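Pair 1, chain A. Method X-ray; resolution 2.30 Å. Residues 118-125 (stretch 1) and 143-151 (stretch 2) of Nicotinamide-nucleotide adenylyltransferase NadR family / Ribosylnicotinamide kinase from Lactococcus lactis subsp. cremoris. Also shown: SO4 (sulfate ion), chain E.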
# COMPACT_ATOMS: atom_id res chain seq x y z
N SER A 118 -4.10 -8.77 36.86
CA SER A 118 -3.45 -10.04 36.55
C SER A 118 -3.07 -9.97 35.08
O SER A 118 -3.94 -10.02 34.20
CB SER A 118 -4.36 -11.23 36.85
OG SER A 118 -3.71 -12.46 36.55
N VAL A 119 -1.78 -9.79 34.82
CA VAL A 119 -1.27 -9.56 33.48
C VAL A 119 -0.53 -10.80 32.98
O VAL A 119 0.26 -11.41 33.73
CB VAL A 119 -0.35 -8.33 33.45
CG1 VAL A 119 0.26 -8.16 32.07
CG2 VAL A 119 -1.13 -7.09 33.83
N THR A 120 -0.77 -11.16 31.72
CA THR A 120 -0.09 -12.26 31.05
C THR A 120 0.60 -11.74 29.79
O THR A 120 -0.04 -11.15 28.92
CB THR A 120 -1.07 -13.39 30.70
OG1 THR A 120 -1.75 -13.81 31.88
CG2 THR A 120 -0.34 -14.57 30.08
N PHE A 121 1.91 -11.96 29.70
CA PHE A 121 2.69 -11.67 28.50
C PHE A 121 2.71 -12.89 27.58
O PHE A 121 3.10 -13.98 28.00
CB PHE A 121 4.12 -11.29 28.89
CG PHE A 121 4.25 -9.96 29.58
CD1 PHE A 121 4.25 -8.78 28.86
CD2 PHE A 121 4.40 -9.90 30.96
CE1 PHE A 121 4.37 -7.57 29.49
CE2 PHE A 121 4.52 -8.67 31.61
CZ PHE A 121 4.51 -7.51 30.88
N TYR A 122 2.31 -12.71 26.32
CA TYR A 122 2.42 -13.75 25.30
C TYR A 122 3.70 -13.49 24.51
O TYR A 122 3.78 -12.52 23.75
CB TYR A 122 1.18 -13.80 24.41
CG TYR A 122 -0.07 -14.06 25.23
CD1 TYR A 122 -0.49 -15.37 25.52
CD2 TYR A 122 -0.81 -13.01 25.78
CE1 TYR A 122 -1.62 -15.61 26.31
CE2 TYR A 122 -1.93 -13.25 26.57
CZ TYR A 122 -2.33 -14.55 26.83
OH TYR A 122 -3.45 -14.76 27.62
N VAL A 123 4.69 -14.37 24.67
CA VAL A 123 6.06 -14.16 24.24
C VAL A 123 6.50 -15.32 23.36
O VAL A 123 6.23 -16.48 23.67
CB VAL A 123 7.00 -14.01 25.45
CG1 VAL A 123 8.46 -14.05 25.03
CG2 VAL A 123 6.70 -12.72 26.17
N GLY A 124 7.21 -15.00 22.27
CA GLY A 124 7.56 -16.01 21.29
C GLY A 124 9.00 -16.48 21.21
O GLY A 124 9.30 -17.40 20.44
N GLU A 125 9.91 -15.86 21.97
CA GLU A 125 11.32 -16.24 22.02
C GLU A 125 11.72 -16.50 23.47
O GLU A 125 11.32 -15.75 24.37
CB GLU A 125 12.24 -15.14 21.47
CG GLU A 125 12.33 -15.06 19.96
CD GLU A 125 11.47 -13.94 19.42
OE1 GLU A 125 10.88 -13.20 20.24
OE2 GLU A 125 11.38 -13.80 18.17
N TYR A 143 1.97 -10.79 37.60
CA TYR A 143 2.52 -10.98 36.27
C TYR A 143 2.85 -12.43 36.00
O TYR A 143 3.35 -13.15 36.87
CB TYR A 143 3.79 -10.16 36.08
CG TYR A 143 3.52 -8.69 36.02
CD1 TYR A 143 2.96 -8.12 34.88
CD2 TYR A 143 3.80 -7.87 37.11
CE1 TYR A 143 2.70 -6.77 34.81
CE2 TYR A 143 3.55 -6.50 37.05
CZ TYR A 143 2.99 -5.97 35.89
OH TYR A 143 2.72 -4.62 35.79
N ALA A 144 2.57 -12.85 34.77
CA ALA A 144 2.96 -14.16 34.29
C ALA A 144 3.41 -13.99 32.84
O ALA A 144 2.90 -13.14 32.11
CB ALA A 144 1.82 -15.18 34.39
N VAL A 145 4.37 -14.81 32.44
CA VAL A 145 4.86 -14.85 31.07
C VAL A 145 4.50 -16.21 30.53
O VAL A 145 4.72 -17.23 31.19
CB VAL A 145 6.37 -14.59 31.00
CG1 VAL A 145 6.90 -14.94 29.63
CG2 VAL A 145 6.67 -13.15 31.30
N GLU A 146 3.91 -16.23 29.35
CA GLU A 146 3.46 -17.44 28.69
C GLU A 146 4.11 -17.53 27.32
O GLU A 146 3.98 -16.60 26.51
CB GLU A 146 1.92 -17.40 28.57
CG GLU A 146 1.25 -18.48 27.76
CD GLU A 146 -0.27 -18.50 27.96
OE1 GLU A 146 -0.73 -18.09 29.06
OE2 GLU A 146 -0.99 -18.94 27.03
N ILE A 147 4.76 -18.64 27.05
CA ILE A 147 5.44 -18.83 25.78
C ILE A 147 4.42 -19.31 24.76
O ILE A 147 3.68 -20.27 25.01
CB ILE A 147 6.60 -19.83 25.93
CG1 ILE A 147 7.68 -19.26 26.85
CG2 ILE A 147 7.13 -20.27 24.57
CD1 ILE A 147 8.30 -20.28 27.70
N ALA A 148 4.34 -18.62 23.64
CA ALA A 148 3.50 -19.00 22.53
C ALA A 148 4.39 -19.32 21.35
O ALA A 148 5.41 -18.66 21.13
CB ALA A 148 2.51 -17.89 22.17
N ASP A 149 4.01 -20.31 20.56
CA ASP A 149 4.79 -20.66 19.39
C ASP A 149 4.46 -19.66 18.28
O ASP A 149 3.29 -19.52 17.89
CB ASP A 149 4.48 -22.09 18.98
CG ASP A 149 5.48 -22.63 17.99
OD1 ASP A 149 6.20 -21.80 17.39
OD2 ASP A 149 5.56 -23.88 17.85
N ARG A 150 5.46 -18.93 17.82
CA ARG A 150 5.28 -17.91 16.80
C ARG A 150 5.85 -18.33 15.46
O ARG A 150 5.76 -17.56 14.50
CB ARG A 150 5.91 -16.58 17.24
CG ARG A 150 5.21 -15.86 18.37
CD ARG A 150 3.88 -15.26 17.95
NE ARG A 150 3.98 -13.98 17.23
CZ ARG A 150 3.69 -12.80 17.77
NH1 ARG A 150 3.78 -11.67 17.04
NH2 ARG A 150 3.30 -12.73 19.04
N HIS A 151 6.42 -19.53 15.37
CA HIS A 151 7.11 -19.91 14.14
C HIS A 151 6.23 -19.76 12.90
O HIS A 151 6.66 -19.17 11.90
CB HIS A 151 7.62 -21.34 14.25
CG HIS A 151 8.21 -21.84 12.97
ND1 HIS A 151 7.46 -22.51 12.02
CD2 HIS A 151 9.47 -21.76 12.47
CE1 HIS A 151 8.24 -22.82 11.00
NE2 HIS A 151 9.46 -22.38 11.24
S SO4 E . 5.90 -10.35 13.56
O1 SO4 E . 4.90 -11.30 14.02
O2 SO4 E . 5.43 -9.63 12.37
O3 SO4 E . 6.13 -9.44 14.69
O4 SO4 E . 7.15 -11.01 13.19

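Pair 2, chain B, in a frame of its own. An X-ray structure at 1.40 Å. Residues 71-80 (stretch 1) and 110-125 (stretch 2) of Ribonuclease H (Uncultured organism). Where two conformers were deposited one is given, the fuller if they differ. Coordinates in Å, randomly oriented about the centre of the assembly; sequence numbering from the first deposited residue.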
# COMPACT_ATOMS: atom_id res chain seq x y z
N GLU B 71 -3.80 4.95 -16.08
CA GLU B 71 -3.45 3.58 -15.70
C GLU B 71 -2.69 3.58 -14.37
O GLU B 71 -1.75 4.35 -14.20
CB GLU B 71 -2.59 2.95 -16.79
CG GLU B 71 -2.09 1.54 -16.52
CD GLU B 71 -1.34 0.95 -17.70
OE1 GLU B 71 -1.31 1.59 -18.78
OE2 GLU B 71 -0.78 -0.16 -17.56
N VAL B 72 -3.15 2.78 -13.41
CA VAL B 72 -2.54 2.69 -12.08
C VAL B 72 -2.25 1.23 -11.74
O VAL B 72 -3.12 0.36 -11.87
CB VAL B 72 -3.48 3.29 -11.00
CG1 VAL B 72 -2.80 3.25 -9.65
CG2 VAL B 72 -3.87 4.71 -11.36
N GLU B 73 -1.07 0.98 -11.21
CA GLU B 73 -0.66 -0.37 -10.83
C GLU B 73 -0.08 -0.30 -9.42
O GLU B 73 0.72 0.60 -9.12
CB GLU B 73 0.40 -0.85 -11.83
CG GLU B 73 1.06 -2.18 -11.52
CD GLU B 73 1.91 -2.65 -12.67
OE1 GLU B 73 1.38 -2.79 -13.79
OE2 GLU B 73 3.08 -3.01 -12.44
N VAL B 74 -0.47 -1.25 -8.58
CA VAL B 74 0.08 -1.37 -7.22
C VAL B 74 0.91 -2.64 -7.12
O VAL B 74 0.44 -3.72 -7.48
CB VAL B 74 -1.05 -1.44 -6.17
CG1 VAL B 74 -0.46 -1.78 -4.80
CG2 VAL B 74 -1.81 -0.14 -6.11
N ARG B 75 2.18 -2.46 -6.78
CA ARG B 75 3.14 -3.55 -6.62
C ARG B 75 3.39 -3.84 -5.15
O ARG B 75 3.62 -2.93 -4.35
CB ARG B 75 4.46 -3.19 -7.31
CG ARG B 75 4.27 -3.01 -8.81
CD ARG B 75 5.53 -2.53 -9.52
NE ARG B 75 5.27 -2.42 -10.96
CZ ARG B 75 6.18 -2.06 -11.86
NH1 ARG B 75 7.41 -1.77 -11.47
NH2 ARG B 75 5.82 -1.90 -13.13
N MET B 76 3.27 -5.11 -4.78
CA MET B 76 3.44 -5.53 -3.40
C MET B 76 4.31 -6.77 -3.39
O MET B 76 4.17 -7.63 -4.26
CB MET B 76 2.09 -5.90 -2.80
CG MET B 76 1.07 -4.78 -2.85
SD MET B 76 -0.53 -5.29 -2.19
CE MET B 76 -0.46 -4.62 -0.53
N ASP B 77 5.10 -6.94 -2.33
CA ASP B 77 5.91 -8.14 -2.22
C ASP B 77 5.26 -9.26 -1.41
O ASP B 77 5.82 -10.36 -1.32
CB ASP B 77 7.34 -7.82 -1.75
CG ASP B 77 7.42 -7.35 -0.31
OD1 ASP B 77 6.63 -6.45 0.05
OD2 ASP B 77 8.49 -7.55 0.32
N SER B 78 3.98 -9.11 -1.12
CA SER B 78 3.22 -10.19 -0.50
C SER B 78 2.30 -10.83 -1.54
O SER B 78 1.32 -10.23 -1.96
CB SER B 78 2.37 -9.65 0.66
OG SER B 78 1.42 -10.62 1.08
N GLU B 79 2.61 -12.05 -1.96
CA GLU B 79 1.76 -12.71 -2.92
C GLU B 79 0.36 -12.95 -2.35
O GLU B 79 -0.64 -12.80 -3.05
CB GLU B 79 2.38 -14.02 -3.44
CG GLU B 79 1.55 -14.59 -4.58
CD GLU B 79 2.16 -15.79 -5.26
OE1 GLU B 79 3.26 -16.22 -4.88
OE2 GLU B 79 1.53 -16.25 -6.24
N LEU B 80 0.30 -13.34 -1.08
CA LEU B 80 -0.98 -13.55 -0.42
C LEU B 80 -1.87 -12.31 -0.51
O LEU B 80 -3.02 -12.40 -0.91
CB LEU B 80 -0.78 -13.95 1.04
CG LEU B 80 -2.06 -14.08 1.86
CD1 LEU B 80 -2.92 -15.19 1.30
CD2 LEU B 80 -1.71 -14.36 3.31
N ARG B 110 -12.65 5.14 -6.75
CA ARG B 110 -11.62 6.11 -7.16
C ARG B 110 -10.83 5.66 -8.39
O ARG B 110 -10.36 6.46 -9.13
CB ARG B 110 -10.60 6.34 -6.04
CG ARG B 110 -11.14 7.04 -4.84
CD ARG B 110 -10.03 7.43 -3.84
NE ARG B 110 -10.71 7.68 -2.64
CZ ARG B 110 -10.21 7.60 -1.44
NH1 ARG B 110 -8.95 7.32 -1.26
NH2 ARG B 110 -11.00 7.74 -0.40
N VAL B 111 -10.58 4.36 -8.48
CA VAL B 111 -9.63 3.82 -9.47
C VAL B 111 -10.03 2.42 -9.92
O VAL B 111 -9.36 1.50 -9.66
CB VAL B 111 -8.15 3.81 -8.98
CG1 VAL B 111 -7.49 5.04 -9.15
CG2 VAL B 111 -8.06 3.47 -7.57
N PRO B 112 -11.17 2.29 -10.59
CA PRO B 112 -11.71 0.95 -10.82
C PRO B 112 -10.86 0.09 -11.76
O PRO B 112 -10.98 -1.14 -11.76
CB PRO B 112 -13.09 1.23 -11.44
CG PRO B 112 -13.01 2.64 -11.93
CD PRO B 112 -12.14 3.33 -10.93
N ASN B 113 -9.91 0.71 -12.45
CA ASN B 113 -9.01 -0.07 -13.30
C ASN B 113 -7.64 -0.32 -12.70
O ASN B 113 -6.76 -0.85 -13.36
CB ASN B 113 -8.89 0.57 -14.67
CG ASN B 113 -10.22 0.68 -15.38
OD1 ASN B 113 -11.01 -0.27 -15.40
ND2 ASN B 113 -10.54 1.90 -15.82
N LEU B 114 -7.48 0.02 -11.42
CA LEU B 114 -6.29 -0.35 -10.66
C LEU B 114 -5.98 -1.83 -10.84
O LEU B 114 -6.88 -2.67 -10.69
CB LEU B 114 -6.52 -0.08 -9.17
CG LEU B 114 -5.37 -0.42 -8.23
CD1 LEU B 114 -4.17 0.46 -8.55
CD2 LEU B 114 -5.80 -0.25 -6.79
N VAL B 115 -4.71 -2.16 -11.06
CA VAL B 115 -4.26 -3.55 -11.05
C VAL B 115 -3.21 -3.79 -9.99
O VAL B 115 -2.53 -2.86 -9.56
CB VAL B 115 -3.75 -4.03 -12.40
CG1 VAL B 115 -4.86 -3.98 -13.44
CG2 VAL B 115 -2.56 -3.23 -12.84
N PHE B 116 -3.19 -5.01 -9.47
CA PHE B 116 -2.21 -5.43 -8.47
C PHE B 116 -1.18 -6.37 -9.09
O PHE B 116 -1.52 -7.23 -9.92
CB PHE B 116 -2.92 -6.15 -7.32
CG PHE B 116 -3.82 -5.27 -6.51
CD1 PHE B 116 -3.34 -4.66 -5.35
CD2 PHE B 116 -5.16 -5.14 -6.82
CE1 PHE B 116 -4.16 -3.83 -4.60
CE2 PHE B 116 -5.98 -4.28 -6.08
CZ PHE B 116 -5.46 -3.63 -4.98
N VAL B 117 0.07 -6.23 -8.67
CA VAL B 117 1.16 -7.04 -9.19
C VAL B 117 2.05 -7.51 -8.05
O VAL B 117 2.48 -6.71 -7.22
CB VAL B 117 2.03 -6.23 -10.17
CG1 VAL B 117 3.27 -7.02 -10.58
CG2 VAL B 117 1.22 -5.85 -11.41
N HIS B 118 2.30 -8.81 -7.99
CA HIS B 118 3.20 -9.39 -6.99
C HIS B 118 4.64 -9.28 -7.48
O HIS B 118 4.94 -9.67 -8.60
CB HIS B 118 2.83 -10.85 -6.72
CG HIS B 118 3.91 -11.63 -6.04
ND1 HIS B 118 4.47 -11.25 -4.84
CD2 HIS B 118 4.40 -12.87 -6.31
CE1 HIS B 118 5.40 -12.14 -4.50
NE2 HIS B 118 5.32 -13.16 -5.33
N ILE B 119 5.47 -8.58 -6.71
CA ILE B 119 6.90 -8.45 -7.02
C ILE B 119 7.73 -9.13 -5.93
O ILE B 119 7.29 -9.27 -4.80
CB ILE B 119 7.30 -6.95 -7.13
CG1 ILE B 119 6.95 -6.21 -5.83
CG2 ILE B 119 6.58 -6.32 -8.31
CD1 ILE B 119 7.53 -4.79 -5.75
N PRO B 120 8.99 -9.48 -6.24
CA PRO B 120 9.95 -9.99 -5.24
C PRO B 120 10.26 -8.98 -4.13
O PRO B 120 10.25 -7.77 -4.36
CB PRO B 120 11.21 -10.25 -6.07
CG PRO B 120 10.75 -10.38 -7.47
CD PRO B 120 9.54 -9.50 -7.60
N ARG B 121 10.61 -9.47 -2.94
CA ARG B 121 10.88 -8.59 -1.81
C ARG B 121 12.02 -7.61 -2.07
O ARG B 121 11.93 -6.44 -1.68
CB ARG B 121 11.15 -9.41 -0.54
CG ARG B 121 12.54 -10.02 -0.47
CD ARG B 121 12.91 -10.38 0.96
NE ARG B 121 14.09 -11.25 1.01
CZ ARG B 121 14.07 -12.55 0.70
NH1 ARG B 121 12.93 -13.13 0.35
NH2 ARG B 121 15.19 -13.26 0.75
N GLU B 122 13.02 -8.05 -2.82
CA GLU B 122 14.13 -7.19 -3.22
C GLU B 122 13.67 -5.95 -3.98
O GLU B 122 14.33 -4.92 -3.98
CB GLU B 122 15.12 -7.98 -4.10
CG GLU B 122 15.86 -9.10 -3.37
CD GLU B 122 14.93 -10.20 -2.87
OE1 GLU B 122 13.96 -10.54 -3.58
OE2 GLU B 122 15.19 -10.74 -1.77
N LYS B 123 12.60 -6.11 -4.76
CA LYS B 123 12.09 -5.02 -5.57
C LYS B 123 11.27 -4.02 -4.74
O LYS B 123 10.91 -2.96 -5.23
CB LYS B 123 11.25 -5.55 -6.72
CG LYS B 123 12.06 -6.27 -7.80
CD LYS B 123 12.91 -5.29 -8.59
CE LYS B 123 12.13 -4.71 -9.77
NZ LYS B 123 13.03 -4.31 -10.89
N ASN B 124 10.94 -4.38 -3.50
CA ASN B 124 10.16 -3.48 -2.66
C ASN B 124 10.95 -2.84 -1.52
O ASN B 124 10.38 -2.40 -0.51
CB ASN B 124 8.93 -4.21 -2.11
CG ASN B 124 7.76 -3.27 -1.85
OD1 ASN B 124 7.68 -2.20 -2.45
ND2 ASN B 124 6.78 -3.75 -1.09
N ALA B 125 12.27 -2.74 -1.69
CA ALA B 125 13.14 -2.29 -0.61
C ALA B 125 12.89 -0.84 -0.19
O ALA B 125 12.97 -0.52 0.98
CB ALA B 125 14.60 -2.51 -0.95
O HOH W 1 -4.39 0.10 -14.55

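Pair 1 and pair 2 set two neighbouring parallel strands side by side, and 14 central residues superpose with an RMSD of 0.5 Å. The strand axes approach to 4.6 Å in both, crossing at -25° in pair 1 and -30° in pair 2. The first rule is written in the backbone: one strand offers N and O at every second residue, and the other answers from the residues that flank the bridge partner. In pair 1, Phe A121 N donates to Ala A144 O (2.9 Å) and Phe A121 O accepts from Glu A146 N (2.7 Å). Its match, Val B74, does the same, with N to Val B115 O and O to Val B117 N both at 2.8 Å. The ladder closes identically, Ala A148 N on Val A123 O and Ile B119 N on Met B76 O, each 2.9 Å. Since these bonds use no side chains, the sequence is free to vary around them.

The buried face shows how that freedom is spent. Val A119 and Val B72 coincide, both with chi1 t, but their neighbours differ. Tyr A143 lays its ring beside the valine, CD1 lying 3.6 Å from Val A119 CB, and also reaches Phe A121, whose CE2 is 3.7 Å from Tyr A143 CD1. Leu B114, at the tyrosine's position, does this bridging with a single methyl: CD1 lies 3.3 Å from Val B72 CG1 and 3.4 Å from Val B74 CG2.

At the next inward pair, large and small trade strands. Pair 1 places Phe A121 beside Val A145, with CB and CG2 4.0 Å apart; pair 2 places Val B74 beside Phe B116, with CB and CD1 also 4.0 Å apart. One aromatic ring serves the bridge in each case, and either strand can supply it. Further along, Val A123 CG2 touches Val A145 CG1 at 4.1 Å, whereas the longer Met B76 brings SD to 4.3 Å from Phe B116 CD1, an oblique approach to the ring.

On the other face, charge is handled differently. Glu A146 extends across the strands, its OE2 3.5 Å from Tyr A122 CE1 at the ring edge and its OE1 3.7 Å from Thr A120 CG2. Pair 2 keeps its charges on one strand: Arg B75 NE bonds Glu B73 OE2 at 2.7 Å within a salt bridge, while Val B117, matching Glu A146, puts CG2 3.5 Å from Glu B73 CD.

The strand ends carry the sharpest contrast. Gly A124 packs its CA 3.8 Å from Arg A150 CG; an ideal CB there would sit 2.5 Å from that carbon, a clash. Asp B77 occupies the same position, but the side-chain centres of Arg A150 and Arg B121 lie 8.0 Å apart after superposition. Asp B77 OD1 instead accepts from Asn B124 ND2 at 2.9 Å, tying the two stretches together beyond the ladder.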